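Local coordinates for protein P-granule scaffold (Caenorhabditis japonica, PDB 5W4A) that probably acts as a structural scaffold of germ granules, the RNA-protein assemblies linked to mRNA repression, through its largely helical N-terminal domain, at residues L12-L24 and L163-F175. Residues are numbered along the deposited sequence; the frame is centred on the assembly and turned at random.
Sequences LGIRTYFFPNLAL and LCGLDLDFDAYVF
Asp171, in the first turn of helix 169-179, reaches the end of strand 14-16 and the turn that follows it with both carboxylate oxygens, a compact example of one buried acid organising a tight bend. OD1 takes the hydroxyl of Thr16 on its syn lone pair (OG1 to OD1 2.6 Å), while OD2 accepts Tyr17 N on its own syn side at 2.8 Å and Phe18 N from above the carboxylate plane. Thr16 OG1 accepts in turn from Phe19 N, closing an ST motif; with OG1 anti to the backbone N (chi1 -177°), the hydroxyl stands between acid and amide.

Apolar side chains pack beside these bonds. Leu168 CD2 lies against Thr16 CA. Ile14 CG2 sits over the centre of the Phe170 ring, whose other face carries Val174 CG2. Val174 CG1 lies 3.5 Å from the Phe19 ring centroid; the Phe19 edge addresses the face of Phe175, whose edge meets the face of Phe18 in a T-shaped pair, planes at 75°.

At the other end, the extended Arg15 side chain grips Leu166 O side-on, NE at 3.0 Å and NH2 at 2.9 Å, with the oxygen in the guanidinium plane. Arg15 NH2 also forms a salt bridge with Glu136. A leucine in place of Arg15 would probably leave the Leu166 carbonyl without both donors and Glu136 without this positive partner. Water 1 links Arg15 O, Asp167 O and Phe170 N.

Farther out, Phe18, Phe19 and Phe175 touch helix 71-84, and Lys134 of the second subunit pairs with Asp167. Three donors converging on a buried carboxylate would be expected to favour its ionised form and fix the turn against the helix.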
# COMPACT_ATOMS: atom_id res chain seq x y z
N LEU C 12 -16.59 7.46 -16.95
CA LEU C 12 -15.92 7.30 -18.27
C LEU C 12 -14.38 7.31 -18.21
O LEU C 12 -13.70 8.17 -18.78
CB LEU C 12 -16.37 8.38 -19.22
CG LEU C 12 -15.92 8.05 -20.64
CD1 LEU C 12 -16.64 6.83 -21.18
CD2 LEU C 12 -16.13 9.24 -21.53
N GLY C 13 -13.85 6.33 -17.53
CA GLY C 13 -12.41 6.15 -17.43
C GLY C 13 -11.72 6.88 -16.30
O GLY C 13 -10.50 6.73 -16.14
N ILE C 14 -12.43 7.69 -15.54
CA ILE C 14 -11.83 8.47 -14.46
C ILE C 14 -12.37 7.88 -13.15
O ILE C 14 -13.52 8.11 -12.78
CB ILE C 14 -12.11 9.97 -14.56
CG1 ILE C 14 -11.70 10.54 -15.95
CG2 ILE C 14 -11.32 10.67 -13.43
CD1 ILE C 14 -11.83 12.07 -16.07
N ARG C 15 -11.53 7.13 -12.45
CA ARG C 15 -11.83 6.53 -11.16
C ARG C 15 -11.32 7.45 -10.04
O ARG C 15 -10.16 7.88 -10.06
CB ARG C 15 -11.17 5.16 -11.09
CG ARG C 15 -11.25 4.45 -9.80
CD ARG C 15 -10.64 3.01 -10.02
NE ARG C 15 -10.35 2.36 -8.77
CZ ARG C 15 -11.16 1.57 -8.09
NH1 ARG C 15 -12.40 1.29 -8.51
NH2 ARG C 15 -10.72 1.05 -6.98
N THR C 16 -12.21 7.79 -9.10
CA THR C 16 -11.91 8.83 -8.12
C THR C 16 -12.65 8.59 -6.81
O THR C 16 -13.77 8.09 -6.78
CB THR C 16 -12.25 10.22 -8.70
OG1 THR C 16 -11.90 11.24 -7.75
CG2 THR C 16 -13.70 10.38 -9.06
N TYR C 17 -11.98 8.92 -5.69
CA TYR C 17 -12.65 9.08 -4.40
C TYR C 17 -12.80 10.56 -4.06
O TYR C 17 -13.91 11.02 -3.74
CB TYR C 17 -11.88 8.35 -3.25
CG TYR C 17 -12.51 8.71 -1.96
CD1 TYR C 17 -13.78 8.22 -1.63
CD2 TYR C 17 -11.91 9.63 -1.11
CE1 TYR C 17 -14.44 8.64 -0.51
CE2 TYR C 17 -12.56 10.04 0.03
CZ TYR C 17 -13.82 9.55 0.33
OH TYR C 17 -14.49 9.94 1.45
N PHE C 18 -11.71 11.32 -4.16
CA PHE C 18 -11.66 12.67 -3.60
C PHE C 18 -12.25 13.74 -4.52
O PHE C 18 -12.58 14.83 -4.05
CB PHE C 18 -10.21 13.05 -3.28
CG PHE C 18 -9.62 12.33 -2.09
CD1 PHE C 18 -8.83 11.20 -2.27
CD2 PHE C 18 -9.85 12.80 -0.79
CE1 PHE C 18 -8.29 10.54 -1.17
CE2 PHE C 18 -9.30 12.14 0.30
CZ PHE C 18 -8.54 11.01 0.11
N PHE C 19 -12.38 13.46 -5.83
CA PHE C 19 -12.73 14.49 -6.82
C PHE C 19 -13.83 14.05 -7.80
O PHE C 19 -13.71 14.24 -9.01
CB PHE C 19 -11.47 14.88 -7.60
CG PHE C 19 -10.37 15.46 -6.73
CD1 PHE C 19 -10.50 16.72 -6.21
CD2 PHE C 19 -9.24 14.71 -6.42
CE1 PHE C 19 -9.49 17.27 -5.39
CE2 PHE C 19 -8.24 15.24 -5.62
CZ PHE C 19 -8.38 16.53 -5.10
N PRO C 20 -14.94 13.50 -7.31
CA PRO C 20 -15.97 13.06 -8.27
C PRO C 20 -16.57 14.16 -9.14
O PRO C 20 -16.81 13.92 -10.33
CB PRO C 20 -17.04 12.43 -7.37
CG PRO C 20 -16.81 12.99 -6.03
CD PRO C 20 -15.34 13.18 -5.92
N ASN C 21 -16.83 15.36 -8.60
CA ASN C 21 -17.43 16.39 -9.46
C ASN C 21 -16.41 16.93 -10.46
O ASN C 21 -16.80 17.35 -11.55
CB ASN C 21 -18.02 17.52 -8.60
CG ASN C 21 -18.94 18.43 -9.38
OD1 ASN C 21 -19.74 17.96 -10.20
ND2 ASN C 21 -18.88 19.72 -9.08
N LEU C 22 -15.11 16.90 -10.13
CA LEU C 22 -14.09 17.30 -11.10
C LEU C 22 -14.04 16.30 -12.25
O LEU C 22 -13.92 16.69 -13.42
CB LEU C 22 -12.73 17.41 -10.42
CG LEU C 22 -11.52 17.74 -11.30
CD1 LEU C 22 -11.67 19.13 -11.88
CD2 LEU C 22 -10.23 17.65 -10.51
N ALA C 23 -14.08 15.01 -11.92
CA ALA C 23 -14.09 13.99 -12.96
C ALA C 23 -15.30 14.15 -13.87
O ALA C 23 -15.18 14.10 -15.10
CB ALA C 23 -14.10 12.61 -12.30
N LEU C 24 -16.48 14.32 -13.29
CA LEU C 24 -17.69 14.48 -14.08
C LEU C 24 -17.60 15.73 -14.94
O LEU C 24 -17.97 15.69 -16.12
CB LEU C 24 -18.90 14.57 -13.15
CG LEU C 24 -20.24 14.83 -13.87
CD1 LEU C 24 -20.55 13.72 -14.91
CD2 LEU C 24 -21.36 14.92 -12.86
N LEU C 163 -2.47 6.08 -3.00
CA LEU C 163 -3.75 6.05 -3.73
C LEU C 163 -3.65 5.23 -5.01
O LEU C 163 -4.64 4.63 -5.45
CB LEU C 163 -4.21 7.48 -4.05
CG LEU C 163 -4.64 8.25 -2.83
CD1 LEU C 163 -4.75 9.75 -3.17
CD2 LEU C 163 -5.98 7.73 -2.24
N CYS C 164 -2.46 5.19 -5.64
CA CYS C 164 -2.27 4.43 -6.86
C CYS C 164 -2.48 2.94 -6.62
O CYS C 164 -2.84 2.23 -7.56
CB CYS C 164 -0.89 4.69 -7.43
SG CYS C 164 -0.62 6.45 -7.84
N GLY C 165 -2.33 2.46 -5.38
CA GLY C 165 -2.59 1.07 -5.06
C GLY C 165 -4.06 0.70 -5.06
O GLY C 165 -4.37 -0.49 -5.03
N LEU C 166 -4.95 1.70 -5.02
CA LEU C 166 -6.39 1.55 -5.20
C LEU C 166 -6.84 1.98 -6.60
O LEU C 166 -8.04 2.17 -6.83
CB LEU C 166 -7.13 2.34 -4.13
CG LEU C 166 -6.81 2.00 -2.67
CD1 LEU C 166 -7.40 3.02 -1.71
CD2 LEU C 166 -7.36 0.62 -2.39
N ASP C 167 -5.90 2.12 -7.53
CA ASP C 167 -6.16 2.64 -8.86
C ASP C 167 -6.84 4.01 -8.78
O ASP C 167 -7.67 4.36 -9.63
CB ASP C 167 -6.96 1.65 -9.70
CG ASP C 167 -6.13 0.43 -10.12
OD1 ASP C 167 -4.89 0.41 -9.89
OD2 ASP C 167 -6.72 -0.51 -10.70
N LEU C 168 -6.43 4.81 -7.79
CA LEU C 168 -6.82 6.21 -7.64
C LEU C 168 -5.70 7.14 -8.10
O LEU C 168 -5.51 8.24 -7.56
CB LEU C 168 -7.24 6.48 -6.19
CG LEU C 168 -8.54 5.78 -5.77
CD1 LEU C 168 -8.79 5.97 -4.30
CD2 LEU C 168 -9.73 6.25 -6.62
N ASP C 169 -5.00 6.74 -9.17
CA ASP C 169 -3.98 7.57 -9.79
C ASP C 169 -4.49 8.97 -10.13
O ASP C 169 -3.74 9.94 -9.99
CB ASP C 169 -3.43 6.87 -11.04
CG ASP C 169 -3.04 5.43 -10.74
OD1 ASP C 169 -3.97 4.59 -10.59
OD2 ASP C 169 -1.82 5.19 -10.60
N PHE C 170 -5.74 9.10 -10.58
CA PHE C 170 -6.28 10.43 -10.85
C PHE C 170 -6.20 11.33 -9.62
O PHE C 170 -5.80 12.49 -9.70
CB PHE C 170 -7.74 10.31 -11.32
CG PHE C 170 -8.44 11.62 -11.48
CD1 PHE C 170 -8.02 12.52 -12.46
CD2 PHE C 170 -9.52 11.96 -10.68
CE1 PHE C 170 -8.69 13.71 -12.66
CE2 PHE C 170 -10.21 13.17 -10.89
CZ PHE C 170 -9.77 14.03 -11.87
N ASP C 171 -6.60 10.81 -8.46
CA ASP C 171 -6.60 11.63 -7.26
C ASP C 171 -5.18 12.01 -6.87
O ASP C 171 -4.93 13.16 -6.47
CB ASP C 171 -7.29 10.89 -6.11
CG ASP C 171 -8.78 10.74 -6.29
OD1 ASP C 171 -9.33 11.33 -7.25
OD2 ASP C 171 -9.40 10.02 -5.45
N ALA C 172 -4.25 11.04 -6.95
CA ALA C 172 -2.86 11.35 -6.64
C ALA C 172 -2.33 12.43 -7.56
O ALA C 172 -1.63 13.35 -7.11
CB ALA C 172 -2.00 10.08 -6.73
N TYR C 173 -2.70 12.37 -8.84
CA TYR C 173 -2.28 13.37 -9.82
C TYR C 173 -2.86 14.74 -9.51
O TYR C 173 -2.14 15.75 -9.55
CB TYR C 173 -2.68 12.92 -11.23
CG TYR C 173 -2.12 13.83 -12.30
CD1 TYR C 173 -0.75 13.83 -12.56
CD2 TYR C 173 -2.92 14.71 -12.98
CE1 TYR C 173 -0.20 14.66 -13.49
CE2 TYR C 173 -2.36 15.55 -13.98
CZ TYR C 173 -1.00 15.51 -14.20
OH TYR C 173 -0.36 16.33 -15.12
N VAL C 174 -4.16 14.81 -9.21
CA VAL C 174 -4.79 16.08 -8.87
C VAL C 174 -4.12 16.69 -7.64
O VAL C 174 -3.77 17.87 -7.64
CB VAL C 174 -6.30 15.92 -8.64
CG1 VAL C 174 -6.93 17.23 -8.17
CG2 VAL C 174 -7.03 15.43 -9.91
N PHE C 175 -3.95 15.90 -6.57
CA PHE C 175 -3.27 16.44 -5.38
C PHE C 175 -1.87 16.93 -5.71
O PHE C 175 -1.44 17.98 -5.21
CB PHE C 175 -3.19 15.40 -4.25
CG PHE C 175 -4.50 15.18 -3.50
CD1 PHE C 175 -5.10 16.23 -2.79
CD2 PHE C 175 -5.10 13.91 -3.44
CE1 PHE C 175 -6.29 16.04 -2.07
CE2 PHE C 175 -6.29 13.72 -2.70
CZ PHE C 175 -6.88 14.79 -2.03
O HOH W 1 -7.77 6.93 -10.88